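Local coordinates for molybdopterin biosynthesis moeA protein (Pyrococcus horikoshii, PDB 1WU2), which probably takes part in molybdenum cofactor biosynthesis, likely in the step that inserts molybdate into adenylylated molybdopterin, at residues N22-D26 with K180-K184; K184-T190 with E250-I256; V272-F276 with Y289-I295. All blocks are in the same frame, centred on the assembly; numbering follows the deposited sequence.

Contact 1 of 3, residues N22-D26 with K180-K184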
loop_
_atom_site.group_PDB
_atom_site.type_symbol
_atom_site.label_atom_id
_atom_site.label_comp_id
_atom_site.label_asym_id
_atom_site.label_seq_id
_atom_site.Cartn_x
_atom_site.Cartn_y
_atom_site.Cartn_z
ATOM N N ASN A 22 6.444 -22.948 -5.820
ATOM C CA ASN A 22 5.924 -22.802 -7.179
ATOM C C ASN A 22 4.743 -21.838 -7.236
ATOM O O ASN A 22 4.051 -21.627 -6.238
ATOM C CB ASN A 22 5.491 -24.163 -7.727
ATOM C CG ASN A 22 6.634 -25.160 -7.779
ATOM O OD1 ASN A 22 7.689 -24.882 -8.346
ATOM N ND2 ASN A 22 6.428 -26.327 -7.183
ATOM N N GLU A 23 4.524 -21.255 -8.414
ATOM C CA GLU A 23 3.345 -20.437 -8.661
ATOM C C GLU A 23 2.108 -21.332 -8.643
ATOM O O GLU A 23 2.039 -22.309 -9.385
ATOM C CB GLU A 23 3.452 -19.712 -10.008
ATOM C CG GLU A 23 2.395 -18.633 -10.210
ATOM C CD GLU A 23 2.598 -17.831 -11.482
ATOM O OE1 GLU A 23 3.670 -17.209 -11.632
ATOM O OE2 GLU A 23 1.685 -17.816 -12.333
ATOM N N ILE A 24 1.157 -21.016 -7.768
ATOM C CA ILE A 24 -0.142 -21.689 -7.751
ATOM C C ILE A 24 -0.817 -21.563 -9.123
ATOM O O ILE A 24 -0.796 -20.497 -9.737
ATOM C CB ILE A 24 -1.036 -21.115 -6.609
ATOM C CG1 ILE A 24 -0.665 -21.769 -5.276
ATOM C CG2 ILE A 24 -2.525 -21.328 -6.889
ATOM C CD1 ILE A 24 -1.223 -21.050 -4.061
ATOM N N GLU A 25 -1.410 -22.660 -9.588
ATOM C CA GLU A 25 -2.033 -22.715 -10.915
ATOM C C GLU A 25 -3.464 -22.195 -10.872
ATOM O O GLU A 25 -3.912 -21.528 -11.804
ATOM C CB GLU A 25 -2.065 -24.149 -11.463
ATOM C CG GLU A 25 -0.781 -24.956 -11.325
ATOM C CD GLU A 25 -1.054 -26.441 -11.143
ATOM O OE1 GLU A 25 -1.355 -27.119 -12.152
ATOM O OE2 GLU A 25 -0.980 -26.930 -9.991
ATOM N N ASP A 26 -4.175 -22.517 -9.794
ATOM C CA ASP A 26 -5.615 -22.278 -9.700
ATOM C C ASP A 26 -5.981 -20.801 -9.816
ATOM O O ASP A 26 -5.321 -19.945 -9.230
ATOM C CB ASP A 26 -6.159 -22.824 -8.374
ATOM C CG ASP A 26 -6.118 -24.342 -8.296
ATOM O OD1 ASP A 26 -5.399 -24.976 -9.103
ATOM O OD2 ASP A 26 -6.776 -24.988 -7.451
ATOM N N LYS A 180 -5.638 -14.949 -9.409
ATOM C CA LYS A 180 -5.108 -16.113 -8.711
ATOM C C LYS A 180 -5.886 -16.359 -7.418
ATOM O O LYS A 180 -6.305 -15.416 -6.740
ATOM C CB LYS A 180 -3.625 -15.923 -8.377
ATOM C CG LYS A 180 -2.712 -15.788 -9.585
ATOM C CD LYS A 180 -2.373 -17.131 -10.199
ATOM C CE LYS A 180 -1.140 -17.039 -11.079
ATOM N NZ LYS A 180 -0.819 -18.341 -11.723
ATOM N N VAL A 181 -6.081 -17.635 -7.098
ATOM C CA VAL A 181 -6.618 -18.039 -5.806
ATOM C C VAL A 181 -5.580 -17.682 -4.749
ATOM O O VAL A 181 -4.384 -17.890 -4.956
ATOM C CB VAL A 181 -6.923 -19.558 -5.767
ATOM C CG1 VAL A 181 -7.177 -20.041 -4.340
ATOM C CG2 VAL A 181 -8.118 -19.879 -6.657
ATOM N N LYS A 182 -6.048 -17.124 -3.636
ATOM C CA LYS A 182 -5.181 -16.740 -2.530
ATOM C C LYS A 182 -4.558 -17.989 -1.924
ATOM O O LYS A 182 -5.285 -18.911 -1.549
ATOM C CB LYS A 182 -5.975 -16.014 -1.448
ATOM C CG LYS A 182 -6.619 -14.723 -1.899
ATOM C CD LYS A 182 -7.115 -13.925 -0.704
ATOM C CE LYS A 182 -7.801 -12.644 -1.129
ATOM N NZ LYS A 182 -8.152 -11.814 0.054
ATOM N N PRO A 183 -3.227 -18.035 -1.827
ATOM C CA PRO A 183 -2.560 -19.152 -1.155
ATOM C C PRO A 183 -3.042 -19.276 0.282
ATOM O O PRO A 183 -3.073 -18.284 1.006
ATOM C CB PRO A 183 -1.077 -18.758 -1.186
ATOM C CG PRO A 183 -0.955 -17.760 -2.272
ATOM C CD PRO A 183 -2.261 -17.045 -2.334
ATOM N N LYS A 184 -3.436 -20.478 0.675
ATOM C CA LYS A 184 -3.817 -20.740 2.053
ATOM C C LYS A 184 -2.545 -20.897 2.883
ATOM O O LYS A 184 -1.702 -21.731 2.574
ATOM C CB LYS A 184 -4.676 -22.000 2.130
ATOM C CG LYS A 184 -6.019 -21.875 1.412
ATOM C CD LYS A 184 -6.618 -23.247 1.065
ATOM C CE LYS A 184 -7.331 -23.256 -0.292
ATOM N NZ LYS A 184 -7.066 -24.518 -1.058
#
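This is a loop-to-loop contact, polar at one end and apolar at the other. K180-K184, the link between strands 176-180 and 184-190, meets N22-D26, the loop between helix 10-20 and strand 27-31. The two segments run 109° apart, so they cross rather than pair as strands. K180 carries the polar end. Its chain bends at chi2 (-80°) and then runs out straight, which brings the ammonium group to the other loop. There NZ is gripped twice. K180 NZ makes a salt bridge to E23 OE2 at 2.6 Å, on the anti side of the carboxylate and 19° out of its plane. K180 NZ also donates to I24 O at 2.9 Å, nearly in line with the C=O bond. The E23 and K180 side chains cross at about a right angle. E23 OE2 also takes a salt bridge from K157, so two lysines share one carboxylate. A methionine at K180 would probably leave E23 with K157 as its remaining salt-bridge partner here and I24 O without the ammonium donor. A backbone bond follows, from V181 N to D26 O at 3.2 Å. Beside it V181 CG2 touches D26 CB at 3.9 Å. At the apolar end I24 CD1 rests on the ring of P183, 3.7 Å from CB. The contact is partly buried. M318, near the end of helix 300-319, packs on both I24 and P183, and V319 touches K180 and P183. The backbone of P183 bonds to E226 of strand 226-233, and that of K180 to V39.

Contact 2 of 3, residues K184-T190 with E250-I256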
loop_
_atom_site.group_PDB
_atom_site.type_symbol
_atom_site.label_atom_id
_atom_site.label_comp_id
_atom_site.label_asym_id
_atom_site.label_seq_id
_atom_site.Cartn_x
_atom_site.Cartn_y
_atom_site.Cartn_z
ATOM N N LYS A 184 -3.436 -20.478 0.675
ATOM C CA LYS A 184 -3.817 -20.740 2.053
ATOM C C LYS A 184 -2.545 -20.897 2.883
ATOM O O LYS A 184 -1.702 -21.731 2.574
ATOM C CB LYS A 184 -4.676 -22.000 2.130
ATOM C CG LYS A 184 -6.019 -21.875 1.412
ATOM C CD LYS A 184 -6.618 -23.247 1.065
ATOM C CE LYS A 184 -7.331 -23.256 -0.292
ATOM N NZ LYS A 184 -7.066 -24.518 -1.058
ATOM N N VAL A 185 -2.408 -20.081 3.924
ATOM C CA VAL A 185 -1.229 -20.083 4.785
ATOM C C VAL A 185 -1.633 -20.480 6.199
ATOM O O VAL A 185 -2.308 -19.721 6.884
ATOM C CB VAL A 185 -0.578 -18.679 4.829
ATOM C CG1 VAL A 185 0.606 -18.640 5.800
ATOM C CG2 VAL A 185 -0.154 -18.246 3.439
ATOM N N GLY A 186 -1.214 -21.668 6.628
ATOM C CA GLY A 186 -1.460 -22.130 7.982
ATOM C C GLY A 186 -0.627 -21.371 9.001
ATOM O O GLY A 186 0.475 -20.920 8.698
ATOM N N ILE A 187 -1.165 -21.227 10.207
ATOM C CA ILE A 187 -0.486 -20.527 11.294
ATOM C C ILE A 187 -0.619 -21.346 12.577
ATOM O O ILE A 187 -1.709 -21.446 13.141
ATOM C CB ILE A 187 -1.084 -19.109 11.490
ATOM C CG1 ILE A 187 -0.813 -18.234 10.259
ATOM C CG2 ILE A 187 -0.510 -18.450 12.742
ATOM C CD1 ILE A 187 -1.489 -16.872 10.294
ATOM N N ILE A 188 0.491 -21.936 13.019
ATOM C CA ILE A 188 0.552 -22.671 14.281
ATOM C C ILE A 188 1.407 -21.894 15.264
ATOM O O ILE A 188 2.571 -21.646 14.991
ATOM C CB ILE A 188 1.208 -24.054 14.086
ATOM C CG1 ILE A 188 0.491 -24.869 13.014
ATOM C CG2 ILE A 188 1.215 -24.820 15.400
ATOM C CD1 ILE A 188 1.282 -26.092 12.569
ATOM N N ILE A 189 0.843 -21.521 16.406
ATOM C CA ILE A 189 1.628 -20.919 17.478
ATOM C C ILE A 189 2.006 -22.031 18.460
ATOM O O ILE A 189 1.234 -22.964 18.664
ATOM C CB ILE A 189 0.842 -19.779 18.177
ATOM C CG1 ILE A 189 0.810 -18.491 17.334
ATOM C CG2 ILE A 189 1.486 -19.415 19.499
ATOM C CD1 ILE A 189 0.696 -18.660 15.840
ATOM N N THR A 190 3.200 -21.941 19.045
ATOM C CA THR A 190 3.691 -22.949 19.991
ATOM C C THR A 190 4.268 -22.278 21.237
ATOM O O THR A 190 4.931 -21.245 21.139
ATOM C CB THR A 190 4.754 -23.858 19.301
ATOM O OG1 THR A 190 4.136 -25.059 18.817
ATOM C CG2 THR A 190 5.814 -24.371 20.274
ATOM N N GLU A 250 -3.166 -26.821 3.394
ATOM C CA GLU A 250 -2.600 -25.558 2.919
ATOM C C GLU A 250 -1.484 -25.713 1.902
ATOM O O GLU A 250 -0.910 -26.787 1.736
ATOM C CB GLU A 250 -2.047 -24.753 4.093
ATOM C CG GLU A 250 -3.052 -23.815 4.730
ATOM C CD GLU A 250 -3.485 -24.256 6.100
ATOM O OE1 GLU A 250 -4.608 -23.898 6.494
ATOM O OE2 GLU A 250 -2.715 -24.958 6.784
ATOM N N CYS A 251 -1.179 -24.598 1.247
ATOM C CA CYS A 251 -0.104 -24.523 0.270
ATOM C C CYS A 251 1.231 -24.362 0.999
ATOM O O CYS A 251 2.209 -25.039 0.682
ATOM C CB CYS A 251 -0.343 -23.353 -0.691
ATOM S SG CYS A 251 -2.046 -23.198 -1.293
ATOM N N ASP A 252 1.264 -23.444 1.962
ATOM C CA ASP A 252 2.391 -23.323 2.887
ATOM C C ASP A 252 1.877 -23.182 4.317
ATOM O O ASP A 252 0.693 -22.933 4.536
ATOM C CB ASP A 252 3.340 -22.174 2.477
ATOM C CG ASP A 252 2.953 -20.818 3.073
ATOM O OD1 ASP A 252 2.783 -20.719 4.303
ATOM O OD2 ASP A 252 2.830 -19.779 2.390
ATOM N N ILE A 253 2.767 -23.367 5.287
ATOM C CA ILE A 253 2.407 -23.258 6.698
ATOM C C ILE A 253 3.525 -22.575 7.498
ATOM O O ILE A 253 4.708 -22.827 7.294
ATOM C CB ILE A 253 1.951 -24.654 7.308
ATOM C CG1 ILE A 253 2.701 -25.011 8.595
ATOM C CG2 ILE A 253 2.063 -25.797 6.291
ATOM C CD1 ILE A 253 2.072 -24.424 9.828
ATOM N N VAL A 254 3.109 -21.697 8.400
ATOM C CA VAL A 254 3.990 -20.912 9.243
ATOM C C VAL A 254 3.806 -21.396 10.676
ATOM O O VAL A 254 2.681 -21.552 11.131
ATOM C CB VAL A 254 3.608 -19.410 9.142
ATOM C CG1 VAL A 254 4.016 -18.644 10.386
ATOM C CG2 VAL A 254 4.212 -18.776 7.888
ATOM N N LEU A 255 4.902 -21.647 11.385
ATOM C CA LEU A 255 4.821 -22.014 12.800
ATOM C C LEU A 255 5.832 -21.264 13.671
ATOM O O LEU A 255 6.957 -21.006 13.259
ATOM C CB LEU A 255 4.935 -23.531 13.000
ATOM C CG LEU A 255 6.158 -24.261 12.449
ATOM C CD1 LEU A 255 7.245 -24.396 13.512
ATOM C CD2 LEU A 255 5.749 -25.634 11.932
ATOM N N ILE A 256 5.398 -20.966 14.891
ATOM C CA ILE A 256 6.116 -20.142 15.854
ATOM C C ILE A 256 6.827 -21.035 16.871
ATOM O O ILE A 256 6.420 -22.177 17.075
ATOM C CB ILE A 256 5.080 -19.239 16.579
ATOM C CG1 ILE A 256 4.412 -18.275 15.591
ATOM C CG2 ILE A 256 5.703 -18.493 17.740
ATOM C CD1 ILE A 256 5.367 -17.407 14.805
#
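V185 to I188 pair with D252 to L255 as parallel strands, 4.4 Å apart at their axes and crossing at -22°. The middle is tight. G186 O accepts V254 N at 2.8 Å, and I188 N reaches V254 O at 2.9 Å. G186 lets the strands close to 4.2 Å between its CA and that of I253. E250 takes the place a CB of G186 would need, OE2 lying 3.3 Å from G186 CA, while OE1 bonds to Y230 OH. On the same face the ends of I188 and I253 meet, CD1 to CD1, at a tight 3.3 Å. On the other face V185 CG1 lies 3.4 Å from D252 OD1. Both carboxylate oxygens of D252 are buried without a partner in the model, which may raise its pKa. The K184 end is looser and partly exposed. K184 N makes a weak bond to C251 SG, and the lysine tail leads away from E250-I256. At the far end I189 and I256 lie side by side, and T190 is partly exposed. Helix 243-249 covers the I188 face and helix 300-319 the V185 face. Parallel strands between helices in this way are typical of the alpha/beta MoaB/MogA-like fold of molybdopterin-binding domains.

Contact 3 of 3, residues V272-F276 with Y289-I295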
loop_
_atom_site.group_PDB
_atom_site.type_symbol
_atom_site.label_atom_id
_atom_site.label_comp_id
_atom_site.label_asym_id
_atom_site.label_seq_id
_atom_site.Cartn_x
_atom_site.Cartn_y
_atom_site.Cartn_z
ATOM N N VAL A 272 10.168 -31.582 10.731
ATOM C CA VAL A 272 10.334 -31.145 9.347
ATOM C C VAL A 272 11.664 -31.615 8.765
ATOM O O VAL A 272 12.688 -31.591 9.446
ATOM C CB VAL A 272 10.284 -29.599 9.246
ATOM C CG1 VAL A 272 10.425 -29.142 7.799
ATOM C CG2 VAL A 272 8.994 -29.054 9.860
ATOM N N ASN A 273 11.639 -32.026 7.500
ATOM C CA ASN A 273 12.860 -32.294 6.749
ATOM C C ASN A 273 13.367 -30.984 6.141
ATOM O O ASN A 273 12.866 -30.521 5.115
ATOM C CB ASN A 273 12.618 -33.356 5.669
ATOM C CG ASN A 273 13.869 -34.147 5.346
ATOM O OD1 ASN A 273 14.866 -33.592 4.881
ATOM N ND2 ASN A 273 13.829 -35.452 5.603
ATOM N N LEU A 274 14.368 -30.396 6.788
ATOM C CA LEU A 274 14.770 -29.017 6.520
ATOM C C LEU A 274 15.832 -28.887 5.428
ATOM O O LEU A 274 16.832 -29.603 5.435
ATOM C CB LEU A 274 15.294 -28.379 7.811
ATOM C CG LEU A 274 14.327 -28.403 9.002
ATOM C CD1 LEU A 274 15.071 -28.286 10.322
ATOM C CD2 LEU A 274 13.282 -27.301 8.875
ATOM N N LEU A 275 15.595 -27.975 4.485
ATOM C CA LEU A 275 16.628 -27.532 3.552
ATOM C C LEU A 275 17.696 -26.734 4.294
ATOM O O LEU A 275 18.891 -26.913 4.059
ATOM C CB LEU A 275 16.028 -26.662 2.442
ATOM C CG LEU A 275 15.114 -27.363 1.440
ATOM C CD1 LEU A 275 14.383 -26.335 0.588
ATOM C CD2 LEU A 275 15.906 -28.324 0.563
ATOM N N PHE A 276 17.253 -25.838 5.174
ATOM C CA PHE A 276 18.161 -25.099 6.050
ATOM C C PHE A 276 17.518 -24.758 7.398
ATOM O O PHE A 276 16.307 -24.862 7.576
ATOM C CB PHE A 276 18.675 -23.826 5.360
ATOM C CG PHE A 276 17.591 -22.861 4.965
ATOM C CD1 PHE A 276 17.202 -21.843 5.825
ATOM C CD2 PHE A 276 16.961 -22.970 3.734
ATOM C CE1 PHE A 276 16.201 -20.955 5.466
ATOM C CE2 PHE A 276 15.957 -22.081 3.367
ATOM C CZ PHE A 276 15.580 -21.072 4.235
ATOM N N TYR A 289 13.502 -23.613 7.045
ATOM C CA TYR A 289 12.429 -23.952 6.115
ATOM C C TYR A 289 12.623 -25.312 5.443
ATOM O O TYR A 289 13.739 -25.684 5.084
ATOM C CB TYR A 289 12.287 -22.876 5.035
ATOM C CG TYR A 289 11.418 -23.314 3.875
ATOM C CD1 TYR A 289 10.036 -23.162 3.923
ATOM C CD2 TYR A 289 11.977 -23.909 2.746
ATOM C CE1 TYR A 289 9.234 -23.574 2.874
ATOM C CE2 TYR A 289 11.183 -24.329 1.692
ATOM C CZ TYR A 289 9.811 -24.157 1.763
ATOM O OH TYR A 289 9.017 -24.567 0.722
ATOM N N GLY A 290 11.515 -26.028 5.258
ATOM C CA GLY A 290 11.494 -27.282 4.526
ATOM C C GLY A 290 10.081 -27.830 4.363
ATOM O O GLY A 290 9.270 -27.737 5.283
ATOM N N GLU A 291 9.794 -28.400 3.193
ATOM C CA GLU A 291 8.491 -29.011 2.893
ATOM C C GLU A 291 7.318 -28.043 3.072
ATOM O O GLU A 291 6.287 -28.407 3.644
ATOM C CB GLU A 291 8.258 -30.257 3.754
ATOM C CG GLU A 291 9.417 -31.231 3.794
ATOM C CD GLU A 291 9.025 -32.555 4.426
ATOM O OE1 GLU A 291 8.736 -33.507 3.669
ATOM O OE2 GLU A 291 8.994 -32.644 5.674
ATOM N N LYS A 292 7.486 -26.816 2.573
ATOM C CA LYS A 292 6.471 -25.758 2.667
ATOM C C LYS A 292 6.253 -25.220 4.089
ATOM O O LYS A 292 5.286 -24.503 4.326
ATOM C CB LYS A 292 5.121 -26.220 2.083
ATOM C CG LYS A 292 5.205 -26.967 0.754
ATOM C CD LYS A 292 5.969 -26.173 -0.288
ATOM C CE LYS A 292 5.733 -26.719 -1.687
ATOM N NZ LYS A 292 6.978 -26.721 -2.489
ATOM N N VAL A 293 7.149 -25.542 5.021
ATOM C CA VAL A 293 6.989 -25.158 6.423
ATOM C C VAL A 293 8.057 -24.140 6.828
ATOM O O VAL A 293 9.250 -24.394 6.700
ATOM C CB VAL A 293 7.064 -26.378 7.365
ATOM C CG1 VAL A 293 6.728 -25.976 8.795
ATOM C CG2 VAL A 293 6.121 -27.476 6.895
ATOM N N PHE A 294 7.604 -23.000 7.336
ATOM C CA PHE A 294 8.467 -21.897 7.738
ATOM C C PHE A 294 8.581 -21.892 9.262
ATOM O O PHE A 294 7.597 -21.637 9.952
ATOM C CB PHE A 294 7.860 -20.559 7.284
ATOM C CG PHE A 294 7.814 -20.373 5.787
ATOM C CD1 PHE A 294 8.582 -19.389 5.175
ATOM C CD2 PHE A 294 6.987 -21.154 4.993
ATOM C CE1 PHE A 294 8.539 -19.204 3.802
ATOM C CE2 PHE A 294 6.943 -20.974 3.618
ATOM C CZ PHE A 294 7.718 -19.997 3.022
ATOM N N ILE A 295 9.774 -22.174 9.782
ATOM C CA ILE A 295 10.025 -22.142 11.226
ATOM C C ILE A 295 10.379 -20.713 11.653
ATOM O O ILE A 295 11.418 -20.183 11.263
ATOM C CB ILE A 295 11.177 -23.112 11.644
ATOM C CG1 ILE A 295 11.186 -24.413 10.821
ATOM C CG2 ILE A 295 11.081 -23.436 13.130
ATOM C CD1 ILE A 295 9.875 -25.178 10.800
#
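F276 and Y289 form an antiparallel hydrogen-bonded pair, with Y289 N donating to F276 O at 3.1 Å. L275 also faces Y289, and its N makes a weak bond to Y289 O. The two residues opposite one make a classic beta bulge. The F276 ring comes back over the pair: CG sits between the backbone N and the carbonyl carbon (chi1 60°). With that turn Y289 N lies over one ring face, toward its rim, and F276 CZ meets Y289 CB at 3.8 Å. L275 lies alongside Y289, its CD1 at the edge of the tyrosine ring, 3.9 Å from CE2. Y289 OH bonds to D20 OD2 in helix 10-20, and L17 of that helix touches the side chains of F276, Y289 and F294. Beyond the bulge, G290 to V293 make a type I' turn, the tight reversal of a beta hairpin. G290 passes close to N273 and L274, where a CB would clash with N273 O. E291 stands on the turn and reaches back. E291 OE2 accepts N273 N at 3.3 Å, from above the carboxylate plane. V272 lies against the hairpin on the buried side. V272 CG2 touches V293 CG1 at 4.0 Å and meets I295 CD1 tip to tip at 4.1 Å. L274 crosses I295 at about a right angle, CD2 against CG1, also at 4.1 Å.

How the contacts relate
Contacts 2 and 3 belong to one mixed sheet, and strand 252-255 joins them. Its other edge pairs with strand 293-295: I253 O lies 2.9 Å from F294 N, and I253 N 2.9 Å from K292 O, both probable hydrogen bonds. L255 CD2 packs on V293 CG1 at 3.3 Å. The centres of contacts 2 and 3 are about 12 Å apart. Contact 1 leads into this sheet through K184, which it shares with contact 2, and I24 CD1 touches C251 SG at 3.6 Å. Contacts 1 and 3 do not touch; their centres are about 19 Å apart. Contacts 2 and 3 lie in the probable molybdopterin-binding domain.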